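Local atomic coordinates of NADH dehydrogenase (Methanothermobacter marburgensis, PDB entry 4R81), a protein that binds flavin mononucleotide and probably catalyses the transfer of electrons from NAD(P)H to quinones. Residues M73-R78 with K101-R106. Residues are numbered along the deposited sequence; the frame is centred on the assembly and turned at random.
Sequences MEEHER and KGWFDR
Glu-75, on helix 70-80, and Trp-103, on helix 98-107, bridge the two helices through a single hydrogen bond, their CA atoms being 9.3 Å apart. From CB, which points toward helix 98-107, the glutamate chain runs with CG anti to the carbonyl carbon (chi1 -66°) and then bends at chi2. CG lies 3.7 Å from Trp-103 NE1, and CD follows in the plane of the indole, at its edge. OE1 accepts the indole N-H: NE1 to OE1 is 2.9 Å and the angle at hydrogen 171°. The oxygen sits almost in the ring plane, yet the N-H arrives from above the carboxylate plane, the carboxylate and ring planes being 82° apart. OE1 also hydrogen-bonds Tyr-7 OH, on strand 5-10, while Glu-75 OE2 lies 3.4 Å from Arg-78 NH1, a charge contact with no N-H aimed at it. Leu-9 touches both side chains, placing the pair against the central parallel sheet of this flavodoxin-like fold. A leucine in place of Trp-103 would probably leave Glu-75 OE1 without its indole donor and open a gap beside Phe-47 and Trp-108. What follows is a buried carboxylate, probably favoured as the anion by the indole N-H and the nearby charge of Arg-78, that joins two helices through polar bonding rather than broad packing.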
loop_
_atom_site.group_PDB
_atom_site.type_symbol
_atom_site.label_atom_id
_atom_site.label_comp_id
_atom_site.label_asym_id
_atom_site.label_seq_id
_atom_site.Cartn_x
_atom_site.Cartn_y
_atom_site.Cartn_z
ATOM N N MET A 73 -8.433 15.791 -11.480
ATOM C CA MET A 73 -8.921 16.069 -12.831
ATOM C C MET A 73 -7.774 16.061 -13.840
ATOM O O MET A 73 -7.908 15.526 -14.944
ATOM C CB MET A 73 -9.668 17.407 -12.878
ATOM C CG MET A 73 -10.888 17.453 -11.984
ATOM S SD MET A 73 -11.759 19.028 -12.067
ATOM C CE MET A 73 -12.467 18.918 -13.710
ATOM N N GLU A 74 -6.642 16.640 -13.449
ATOM C CA GLU A 74 -5.454 16.659 -14.299
ATOM C C GLU A 74 -4.922 15.252 -14.561
ATOM O O GLU A 74 -4.492 14.945 -15.673
ATOM C CB GLU A 74 -4.357 17.541 -13.683
ATOM C CG GLU A 74 -2.967 17.341 -14.281
ATOM C CD GLU A 74 -2.823 17.921 -15.680
ATOM O OE1 GLU A 74 -3.688 18.732 -16.087
ATOM O OE2 GLU A 74 -1.835 17.573 -16.369
ATOM N N GLU A 75 -4.954 14.393 -13.545
ATOM C CA GLU A 75 -4.522 13.011 -13.735
ATOM C C GLU A 75 -5.436 12.295 -14.727
ATOM O O GLU A 75 -4.969 11.538 -15.584
ATOM C CB GLU A 75 -4.462 12.260 -12.400
ATOM C CG GLU A 75 -3.388 12.792 -11.453
ATOM C CD GLU A 75 -2.002 12.773 -12.075
ATOM O OE1 GLU A 75 -1.488 11.663 -12.368
ATOM O OE2 GLU A 75 -1.427 13.873 -12.289
ATOM N N HIS A 76 -6.736 12.548 -14.623
ATOM C CA HIS A 76 -7.688 11.928 -15.534
ATOM C C HIS A 76 -7.461 12.388 -16.977
ATOM O O HIS A 76 -7.603 11.599 -17.909
ATOM C CB HIS A 76 -9.126 12.183 -15.077
ATOM C CG HIS A 76 -9.479 11.488 -13.800
ATOM N ND1 HIS A 76 -10.733 11.560 -13.230
ATOM C CD2 HIS A 76 -8.741 10.696 -12.984
ATOM C CE1 HIS A 76 -10.749 10.852 -12.116
ATOM N NE2 HIS A 76 -9.553 10.318 -11.941
ATOM N N GLU A 77 -7.093 13.655 -17.159
ATOM C CA GLU A 77 -6.750 14.152 -18.491
ATOM C C GLU A 77 -5.507 13.461 -19.047
ATOM O O GLU A 77 -5.471 13.076 -20.218
ATOM C CB GLU A 77 -6.533 15.664 -18.468
ATOM C CG GLU A 77 -7.780 16.474 -18.200
ATOM C CD GLU A 77 -7.580 17.944 -18.510
ATOM O OE1 GLU A 77 -6.845 18.250 -19.476
ATOM O OE2 GLU A 77 -8.153 18.791 -17.789
ATOM N N ARG A 78 -4.489 13.314 -18.205
ATOM C CA ARG A 78 -3.259 12.631 -18.602
ATOM C C ARG A 78 -3.519 11.183 -19.013
ATOM O O ARG A 78 -3.002 10.715 -20.032
ATOM C CB ARG A 78 -2.228 12.695 -17.471
ATOM C CG ARG A 78 -1.727 14.109 -17.204
ATOM C CD ARG A 78 -0.865 14.187 -15.954
ATOM N NE ARG A 78 -0.403 15.548 -15.696
ATOM C CZ ARG A 78 0.562 15.860 -14.839
ATOM N NH1 ARG A 78 1.186 14.903 -14.166
ATOM N NH2 ARG A 78 0.917 17.125 -14.667
ATOM N N LYS A 101 0.415 4.647 -3.567
ATOM C CA LYS A 101 -0.812 4.093 -2.996
ATOM C C LYS A 101 -1.860 5.189 -2.917
ATOM O O LYS A 101 -3.034 4.960 -3.226
ATOM C CB LYS A 101 -0.572 3.504 -1.600
ATOM C CG LYS A 101 -1.832 2.970 -0.905
ATOM C CD LYS A 101 -2.611 2.007 -1.811
ATOM C CE LYS A 101 -3.624 1.175 -1.053
ATOM N NZ LYS A 101 -4.643 2.017 -0.369
ATOM N N GLY A 102 -1.423 6.387 -2.532
ATOM C CA GLY A 102 -2.329 7.509 -2.387
ATOM C C GLY A 102 -2.855 7.988 -3.721
ATOM O O GLY A 102 -3.969 8.508 -3.798
ATOM N N TRP A 103 -2.061 7.796 -4.773
ATOM C CA TRP A 103 -2.514 8.092 -6.120
ATOM C C TRP A 103 -3.718 7.207 -6.457
ATOM O O TRP A 103 -4.729 7.701 -6.947
ATOM C CB TRP A 103 -1.378 7.882 -7.120
ATOM C CG TRP A 103 -1.672 8.323 -8.522
ATOM C CD1 TRP A 103 -1.421 9.551 -9.059
ATOM C CD2 TRP A 103 -2.241 7.530 -9.581
ATOM N NE1 TRP A 103 -1.801 9.579 -10.382
ATOM C CE2 TRP A 103 -2.305 8.352 -10.728
ATOM C CE3 TRP A 103 -2.691 6.202 -9.672
ATOM C CZ2 TRP A 103 -2.814 7.897 -11.949
ATOM C CZ3 TRP A 103 -3.199 5.751 -10.886
ATOM C CH2 TRP A 103 -3.256 6.599 -12.005
ATOM N N PHE A 104 -3.641 5.909 -6.165
ATOM C CA PHE A 104 -4.799 5.048 -6.384
ATOM C C PHE A 104 -5.992 5.509 -5.537
ATOM O O PHE A 104 -7.107 5.651 -6.057
ATOM C CB PHE A 104 -4.467 3.575 -6.094
ATOM C CG PHE A 104 -3.541 2.950 -7.105
ATOM C CD1 PHE A 104 -3.974 2.698 -8.400
ATOM C CD2 PHE A 104 -2.245 2.603 -6.758
ATOM C CE1 PHE A 104 -3.119 2.130 -9.336
ATOM C CE2 PHE A 104 -1.381 2.031 -7.692
ATOM C CZ PHE A 104 -1.823 1.787 -8.977
ATOM N N ASP A 105 -5.756 5.762 -4.249
ATOM C CA ASP A 105 -6.834 6.157 -3.331
ATOM C C ASP A 105 -7.592 7.375 -3.857
ATOM O O ASP A 105 -8.822 7.438 -3.784
ATOM C CB ASP A 105 -6.296 6.508 -1.934
ATOM C CG ASP A 105 -5.643 5.334 -1.218
ATOM O OD1 ASP A 105 -5.847 4.171 -1.623
ATOM O OD2 ASP A 105 -4.920 5.594 -0.224
ATOM N N ARG A 106 -6.840 8.336 -4.391
ATOM C CA ARG A 106 -7.392 9.628 -4.792
ATOM C C ARG A 106 -7.820 9.721 -6.256
ATOM O O ARG A 106 -8.718 10.499 -6.598
ATOM C CB ARG A 106 -6.386 10.744 -4.480
ATOM C CG ARG A 106 -6.032 10.876 -2.998
ATOM C CD ARG A 106 -5.270 12.167 -2.726
ATOM N NE ARG A 106 -6.066 13.323 -3.130
ATOM C CZ ARG A 106 -5.678 14.256 -3.997
ATOM N NH1 ARG A 106 -4.472 14.212 -4.540
ATOM N NH2 ARG A 106 -6.506 15.248 -4.306
#